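Probable manganase-dependent inorganic pyrophosphatase (Clostridium perfringens, PDB 3L2B) probably hydrolyses inorganic pyrophosphate with manganese, under control of a CBS-containing regulatory region that binds the activator diadenosine tetraphosphate and the inhibitor AMP. Local coordinates at residues N31-K36 and G52-S57; S40-D45 and N227-S232. All blocks are in the same frame, centred on the assembly; numbering follows the deposited sequence.

How the interactions relate
Both contacts are buried and apolar across their segments, and neither has a hydrogen bond between its two partners. Interaction 1 stays within one CBS domain, where helix 26-35 packs on strand 50-55 and the start of helix 56-64. Interaction 2 joins strand 40-44 to strand 229-234 of the other CBS domain, 182 residues on. They share a two-stranded antiparallel sheet, in which the backbones of L54 and I41, and of G52 and V43, are probably hydrogen-bonded. Their chemistry differs with place: a flexible methionine fills the helix-sheet interface beside a serine-rich nucleotide site, whereas compact proline, alanine and valine pack between the two domains.

Interaction 1 of 2, residues N31-K36 and G52-S57; sequences NIMRDK and GMLSTS. With B4P (bis(adenosine)-5'-tetraphosphate), chain C.
M33 reaches L54 and T56 because its CG stands anti to its carbonyl carbon (chi1 -77°), the next torsion is extended, and the chain bends only at the thioether (chi3 55°). SD thus arrives at L54 while CE carries on toward the beginning of helix 56-64. L54 has CG anti to the backbone N (chi1 -166°), which places CD2 in front of the sulfur; the two side chains cross at about a right angle, M33 SD lying 3.9 Å from L54 CD2. The last methyl, M33 CE, rests 3.8 Å from T56 CG2. An unbranched, pliable methionine suits this corner, since a single side chain must serve both a strand and the helix that follows it; I41 of strand 40-44 also packs on M33, and V187 and V190 on L54.

T56 has two faces to satisfy. Its methyl joins the apolar layer, while OG1 bonds to T56 OG1 of the second subunit, so the contact lies next to the dimer interface. S55 points its CB away from helix 26-35, toward the ligand. As the N-cap residue of helix 56-64, it offers S55 OG to S57 N at 2.8 Å, a weak and bent bond, and S57 OG donates to S55 OG in a very short bond of doubtful length. These small hydroxyls also approach the ribose of the ligand, with S57 OG 2.7 Å from B4P O2E. On the same strand, M53 SD lies 3.7 Å from B4P N7A of an adenine.

K39 and S218, with S55 and S57 of the second subunit, also hold the ligand. This is a CBS domain of a Bateman module, in which the N-terminus of helix 56-64 forms one wall of the nucleotide site.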
loop_
_atom_site.group_PDB
_atom_site.type_symbol
_atom_site.label_atom_id
_atom_site.label_comp_id
_atom_site.label_asym_id
_atom_site.label_seq_id
_atom_site.Cartn_x
_atom_site.Cartn_y
_atom_site.Cartn_z
ATOM N N ASN A 31 -7.356 -10.498 3.132
ATOM C CA ASN A 31 -7.841 -11.746 2.506
ATOM C C ASN A 31 -9.223 -12.146 3.029
ATOM O O ASN A 31 -10.097 -12.593 2.278
ATOM C CB ASN A 31 -6.871 -12.899 2.724
ATOM C CG ASN A 31 -5.595 -12.739 1.932
ATOM O OD1 ASN A 31 -5.519 -11.930 1.007
ATOM N ND2 ASN A 31 -4.566 -13.490 2.308
ATOM N N ILE A 32 -9.411 -11.960 4.329
ATOM C CA ILE A 32 -10.709 -12.213 4.962
ATOM C C ILE A 32 -11.736 -11.203 4.451
ATOM O O ILE A 32 -12.814 -11.582 4.039
ATOM C CB ILE A 32 -10.609 -12.213 6.525
ATOM C CG1 ILE A 32 -9.846 -13.470 6.980
ATOM C CG2 ILE A 32 -11.998 -12.176 7.158
ATOM C CD1 ILE A 32 -9.324 -13.426 8.414
ATOM N N MET A 33 -11.374 -9.924 4.449
ATOM C CA MET A 33 -12.272 -8.849 3.996
ATOM C C MET A 33 -12.717 -9.022 2.565
ATOM O O MET A 33 -13.896 -8.822 2.246
ATOM C CB MET A 33 -11.617 -7.479 4.088
ATOM C CG MET A 33 -11.572 -6.927 5.471
ATOM S SD MET A 33 -10.610 -5.418 5.606
ATOM C CE MET A 33 -11.362 -4.338 4.367
ATOM N N ARG A 34 -11.764 -9.376 1.709
ATOM C CA ARG A 34 -12.023 -9.468 0.268
ATOM C C ARG A 34 -12.936 -10.661 -0.015
ATOM O O ARG A 34 -13.795 -10.608 -0.897
ATOM C CB ARG A 34 -10.717 -9.582 -0.529
ATOM C CG ARG A 34 -10.884 -9.357 -2.060
ATOM C CD ARG A 34 -9.704 -9.892 -2.921
ATOM N NE ARG A 34 -9.179 -11.171 -2.425
ATOM C CZ ARG A 34 -7.928 -11.386 -2.013
ATOM N NH1 ARG A 34 -7.010 -10.428 -2.073
ATOM N NH2 ARG A 34 -7.581 -12.583 -1.561
ATOM N N ASP A 35 -12.739 -11.712 0.778
ATOM C CA ASP A 35 -13.464 -12.983 0.650
ATOM C C ASP A 35 -14.906 -12.792 1.063
ATOM O O ASP A 35 -15.824 -13.133 0.337
ATOM C CB ASP A 35 -12.847 -14.087 1.542
ATOM C CG ASP A 35 -11.560 -14.683 0.967
ATOM O OD1 ASP A 35 -11.250 -14.442 -0.224
ATOM O OD2 ASP A 35 -10.855 -15.406 1.716
ATOM N N LYS A 36 -15.078 -12.257 2.260
ATOM C CA LYS A 36 -16.411 -12.025 2.834
ATOM C C LYS A 36 -17.053 -10.725 2.328
ATOM O O LYS A 36 -18.092 -10.293 2.830
ATOM C CB LYS A 36 -16.350 -12.056 4.365
ATOM C CG LYS A 36 -15.797 -13.377 4.931
ATOM C CD LYS A 36 -16.179 -13.561 6.406
ATOM C CE LYS A 36 -15.458 -14.754 7.083
ATOM N NZ LYS A 36 -15.982 -16.112 6.655
ATOM N N GLY A 52 -11.589 -1.927 18.009
ATOM C CA GLY A 52 -11.638 -0.990 16.880
ATOM C C GLY A 52 -12.197 -1.583 15.597
ATOM O O GLY A 52 -12.894 -2.610 15.597
ATOM N N MET A 53 -11.860 -0.923 14.497
ATOM C CA MET A 53 -12.348 -1.295 13.170
ATOM C C MET A 53 -11.306 -1.060 12.057
ATOM O O MET A 53 -10.592 -0.055 12.046
ATOM C CB MET A 53 -13.618 -0.513 12.852
ATOM C CG MET A 53 -14.240 -0.881 11.514
ATOM S SD MET A 53 -15.374 0.416 10.924
ATOM C CE MET A 53 -16.977 -0.335 11.263
ATOM N N LEU A 54 -11.243 -2.038 11.161
ATOM C CA LEU A 54 -10.376 -2.006 10.002
ATOM C C LEU A 54 -11.158 -1.719 8.701
ATOM O O LEU A 54 -12.125 -2.381 8.379
ATOM C CB LEU A 54 -9.640 -3.335 9.848
ATOM C CG LEU A 54 -8.471 -3.192 8.857
ATOM C CD1 LEU A 54 -7.365 -2.332 9.464
ATOM C CD2 LEU A 54 -7.958 -4.556 8.369
ATOM N N SER A 55 -10.718 -0.718 7.970
ATOM C CA SER A 55 -11.251 -0.486 6.611
ATOM C C SER A 55 -10.122 -0.337 5.609
ATOM O O SER A 55 -8.941 -0.210 5.977
ATOM C CB SER A 55 -12.011 0.809 6.579
ATOM O OG SER A 55 -11.058 1.851 6.464
ATOM N N THR A 56 -10.488 -0.246 4.338
ATOM C CA THR A 56 -9.468 0.032 3.313
ATOM C C THR A 56 -8.937 1.464 3.395
ATOM O O THR A 56 -7.883 1.725 2.868
ATOM C CB THR A 56 -9.926 -0.259 1.884
ATOM O OG1 THR A 56 -10.969 0.641 1.526
ATOM C CG2 THR A 56 -10.400 -1.713 1.750
ATOM N N SER A 57 -9.642 2.359 4.083
ATOM C CA SER A 57 -9.123 3.704 4.361
ATOM C C SER A 57 -7.933 3.699 5.328
ATOM O O SER A 57 -6.954 4.411 5.121
ATOM C CB SER A 57 -10.221 4.605 4.902
ATOM O OG SER A 57 -10.546 4.302 6.250
HETATM P PA B4P C . -17.866 5.067 5.226
HETATM O O1A B4P C . -18.303 6.459 5.094
HETATM O O2A B4P C . -18.858 4.137 6.056
HETATM O O3A B4P C . -17.559 4.578 3.750
HETATM P PB B4P C . -17.473 3.089 3.183
HETATM O O1B B4P C . -18.804 2.461 3.137
HETATM O O2B B4P C . -16.379 2.250 3.979
HETATM O O3B B4P C . -16.917 3.428 1.719
HETATM P PG B4P C . -17.885 3.747 0.481
HETATM O O1G B4P C . -18.964 4.645 0.952
HETATM O O2G B4P C . -17.086 4.247 -0.795
HETATM O O3G B4P C . -18.438 2.305 0.061
HETATM P PD B4P C . -19.323 2.149 -1.276
HETATM O O1D B4P C . -20.243 1.008 -1.134
HETATM O O2D B4P C . -20.058 3.535 -1.624
HETATM O O5E B4P C . -16.493 5.084 6.035
HETATM C C5E B4P C . -15.303 5.570 5.408
HETATM C C4E B4P C . -14.139 5.225 6.328
HETATM O O4E B4P C . -14.411 5.704 7.639
HETATM C C3E B4P C . -13.982 3.729 6.470
HETATM O O3E B4P C . -12.963 3.286 5.614
HETATM C C2E B4P C . -13.658 3.488 7.922
HETATM O O2E B4P C . -12.257 3.488 8.123
HETATM C C1E B4P C . -14.239 4.673 8.649
HETATM N N9A B4P C . -15.480 4.212 9.324
HETATM C C8A B4P C . -16.467 3.464 8.768
HETATM N N7A B4P C . -17.453 3.195 9.673
HETATM C C5A B4P C . -17.110 3.778 10.829
HETATM C C6A B4P C . -17.685 3.889 12.170
HETATM N N6A B4P C . -18.861 3.331 12.467
HETATM N N1A B4P C . -16.995 4.567 13.114
HETATM C C2A B4P C . -15.815 5.149 12.831
HETATM N N3A B4P C . -15.233 5.075 11.633
HETATM C C4A B4P C . -15.802 4.423 10.600
HETATM O O5F B4P C . -18.193 1.836 -2.346
HETATM C C5F B4P C . -17.372 0.696 -2.163
HETATM C C4F B4P C . -16.377 0.657 -3.293
HETATM O O4F B4P C . -17.076 0.431 -4.522
HETATM C C3F B4P C . -15.641 1.972 -3.408
HETATM O O3F B4P C . -14.355 1.888 -2.789
HETATM C C2F B4P C . -15.524 2.188 -4.910
HETATM O O2F B4P C . -14.295 1.613 -5.301
HETATM C C1F B4P C . -16.703 1.412 -5.498
HETATM N N9B B4P C . -17.764 2.394 -5.805
HETATM C C8B B4P C . -18.151 3.446 -5.056
HETATM N N7B B4P C . -19.123 4.146 -5.690
HETATM C C5B B4P C . -19.367 3.554 -6.863
HETATM C C6B B4P C . -20.267 3.791 -8.008
HETATM N N6B B4P C . -21.126 4.828 -8.014
HETATM N N1B B4P C . -20.201 2.939 -9.038
HETATM C C2B B4P C . -19.357 1.899 -9.051
HETATM N N3B B4P C . -18.500 1.632 -8.054
HETATM C C4B B4P C . -18.461 2.411 -6.944
#

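Interaction 2 of 2, residues S40-D45 and N227-S232; sequences SIPVAD and NKVVGS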
loop_
_atom_site.group_PDB
_atom_site.type_symbol
_atom_site.label_atom_id
_atom_site.label_comp_id
_atom_site.label_asym_id
_atom_site.label_seq_id
_atom_site.Cartn_x
_atom_site.Cartn_y
_atom_site.Cartn_z
ATOM N N SER A 40 -15.345 -3.072 5.686
ATOM C CA SER A 40 -14.729 -2.957 7.007
ATOM C C SER A 40 -15.014 -4.184 7.837
ATOM O O SER A 40 -15.852 -5.032 7.483
ATOM C CB SER A 40 -15.219 -1.728 7.730
ATOM O OG SER A 40 -16.570 -1.913 8.058
ATOM N N ILE A 41 -14.275 -4.288 8.935
ATOM C CA ILE A 41 -14.339 -5.464 9.792
ATOM C C ILE A 41 -13.901 -5.110 11.201
ATOM O O ILE A 41 -12.879 -4.453 11.403
ATOM C CB ILE A 41 -13.500 -6.630 9.238
ATOM C CG1 ILE A 41 -13.799 -7.929 9.999
ATOM C CG2 ILE A 41 -12.024 -6.288 9.287
ATOM C CD1 ILE A 41 -13.026 -9.144 9.486
ATOM N N PRO A 42 -14.707 -5.495 12.191
ATOM C CA PRO A 42 -14.370 -5.164 13.580
ATOM C C PRO A 42 -13.173 -5.944 14.140
ATOM O O PRO A 42 -12.890 -7.075 13.760
ATOM C CB PRO A 42 -15.661 -5.486 14.331
ATOM C CG PRO A 42 -16.338 -6.535 13.481
ATOM C CD PRO A 42 -15.980 -6.227 12.068
ATOM N N VAL A 43 -12.455 -5.279 15.017
ATOM C CA VAL A 43 -11.333 -5.873 15.710
ATOM C C VAL A 43 -11.710 -5.986 17.193
ATOM O O VAL A 43 -12.209 -5.028 17.794
ATOM C CB VAL A 43 -10.077 -5.017 15.573
ATOM C CG1 VAL A 43 -8.887 -5.714 16.218
ATOM C CG2 VAL A 43 -9.810 -4.665 14.081
ATOM N N ALA A 44 -11.484 -7.168 17.758
ATOM C CA ALA A 44 -11.893 -7.473 19.154
ATOM C C ALA A 44 -10.847 -8.252 19.918
ATOM O O ALA A 44 -10.120 -9.052 19.342
ATOM C CB ALA A 44 -13.201 -8.260 19.168
ATOM N N ASP A 45 -10.809 -8.024 21.229
ATOM C CA ASP A 45 -9.878 -8.728 22.119
ATOM C C ASP A 45 -10.309 -10.158 22.389
ATOM O O ASP A 45 -11.271 -10.664 21.819
ATOM C CB ASP A 45 -9.621 -7.959 23.435
ATOM C CG ASP A 45 -10.807 -7.955 24.389
ATOM O OD1 ASP A 45 -11.746 -8.766 24.271
ATOM O OD2 ASP A 45 -10.794 -7.083 25.270
ATOM N N ASN A 227 -21.030 -5.876 26.304
ATOM C CA ASN A 227 -19.940 -5.323 25.467
ATOM C C ASN A 227 -19.176 -6.268 24.549
ATOM O O ASN A 227 -18.125 -5.899 24.038
ATOM C CB ASN A 227 -18.943 -4.522 26.316
ATOM C CG ASN A 227 -19.500 -3.178 26.727
ATOM O OD1 ASN A 227 -20.654 -3.082 27.163
ATOM N ND2 ASN A 227 -18.694 -2.125 26.573
ATOM N N LYS A 228 -19.690 -7.469 24.326
ATOM C CA LYS A 228 -19.115 -8.351 23.293
ATOM C C LYS A 228 -19.574 -7.860 21.910
ATOM O O LYS A 228 -20.697 -7.386 21.744
ATOM C CB LYS A 228 -19.539 -9.826 23.450
ATOM C CG LYS A 228 -19.516 -10.443 24.872
ATOM C CD LYS A 228 -20.588 -11.579 24.974
ATOM C CE LYS A 228 -21.349 -11.586 26.323
ATOM N NZ LYS A 228 -22.765 -12.067 26.187
ATOM N N VAL A 229 -18.705 -7.996 20.921
ATOM C CA VAL A 229 -19.045 -7.642 19.548
ATOM C C VAL A 229 -19.981 -8.691 19.022
ATOM O O VAL A 229 -19.629 -9.862 18.948
ATOM C CB VAL A 229 -17.806 -7.568 18.628
ATOM C CG1 VAL A 229 -18.225 -7.454 17.173
ATOM C CG2 VAL A 229 -16.931 -6.407 19.017
ATOM N N VAL A 230 -21.175 -8.258 18.645
ATOM C CA VAL A 230 -22.236 -9.169 18.237
ATOM C C VAL A 230 -22.502 -9.119 16.745
ATOM O O VAL A 230 -23.341 -9.860 16.240
ATOM C CB VAL A 230 -23.538 -8.883 19.014
ATOM C CG1 VAL A 230 -24.741 -9.065 18.133
ATOM C CG2 VAL A 230 -23.615 -9.797 20.248
ATOM N N GLY A 231 -21.780 -8.238 16.055
ATOM C CA GLY A 231 -21.935 -8.060 14.615
ATOM C C GLY A 231 -21.865 -6.627 14.102
ATOM O O GLY A 231 -21.188 -5.765 14.638
ATOM N N SER A 232 -22.614 -6.393 13.042
ATOM C CA SER A 232 -22.595 -5.110 12.357
ATOM C C SER A 232 -23.959 -4.848 11.748
ATOM O O SER A 232 -24.648 -5.769 11.283
ATOM C CB SER A 232 -21.503 -5.114 11.298
ATOM O OG SER A 232 -21.630 -4.026 10.412
#
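The pyrrolidine ring of P42 presents its CG corner to V229: P42 CG lies 4.2 Å from V229 CG1, and P42 CB of the same ring is 4.3 Å from V229 CG1. L50 of the neighbouring strand 50-55 touches both P42 and V229. This is the interface between the two CBS domains of a Bateman module, where a sheet of one domain faces a sheet of the other. Strands 40-44 and 229-234 run in opposite directions here, but no hydrogen bond joins them, and side chains alone make the contact.

V229 works as a fork. Its CG1 stands anti to the backbone N (chi1 169°) and reaches P42, whereas CG2, anti to the carbonyl carbon, turns to A44, with V229 CG2 4.2 Å from A44 CB. A branched residue suits this position because its two methyls can each meet a different neighbour two residues apart on the facing strand. Even at their nearest, the backbones keep A44 CA 7.2 Å from V229 CA, too far for paired strands and in keeping with a contact made by side chains. Between P42 and A44, V43 directs its CB away from the other domain, and so does I41, which packs on I32 of helix 26-35.

Beyond V229 the strand is irregular. V230 and G231 lie together opposite one residue of strand 219-223, forming a classic beta bulge. At the phi and psi of G231 (141° and -148°), a CB would be jammed against the carbonyl O of V230, which explains the glycine. A weak polar link also joins the two domains, since N48, just past strand 40-44, donates from ND2 to V229 O.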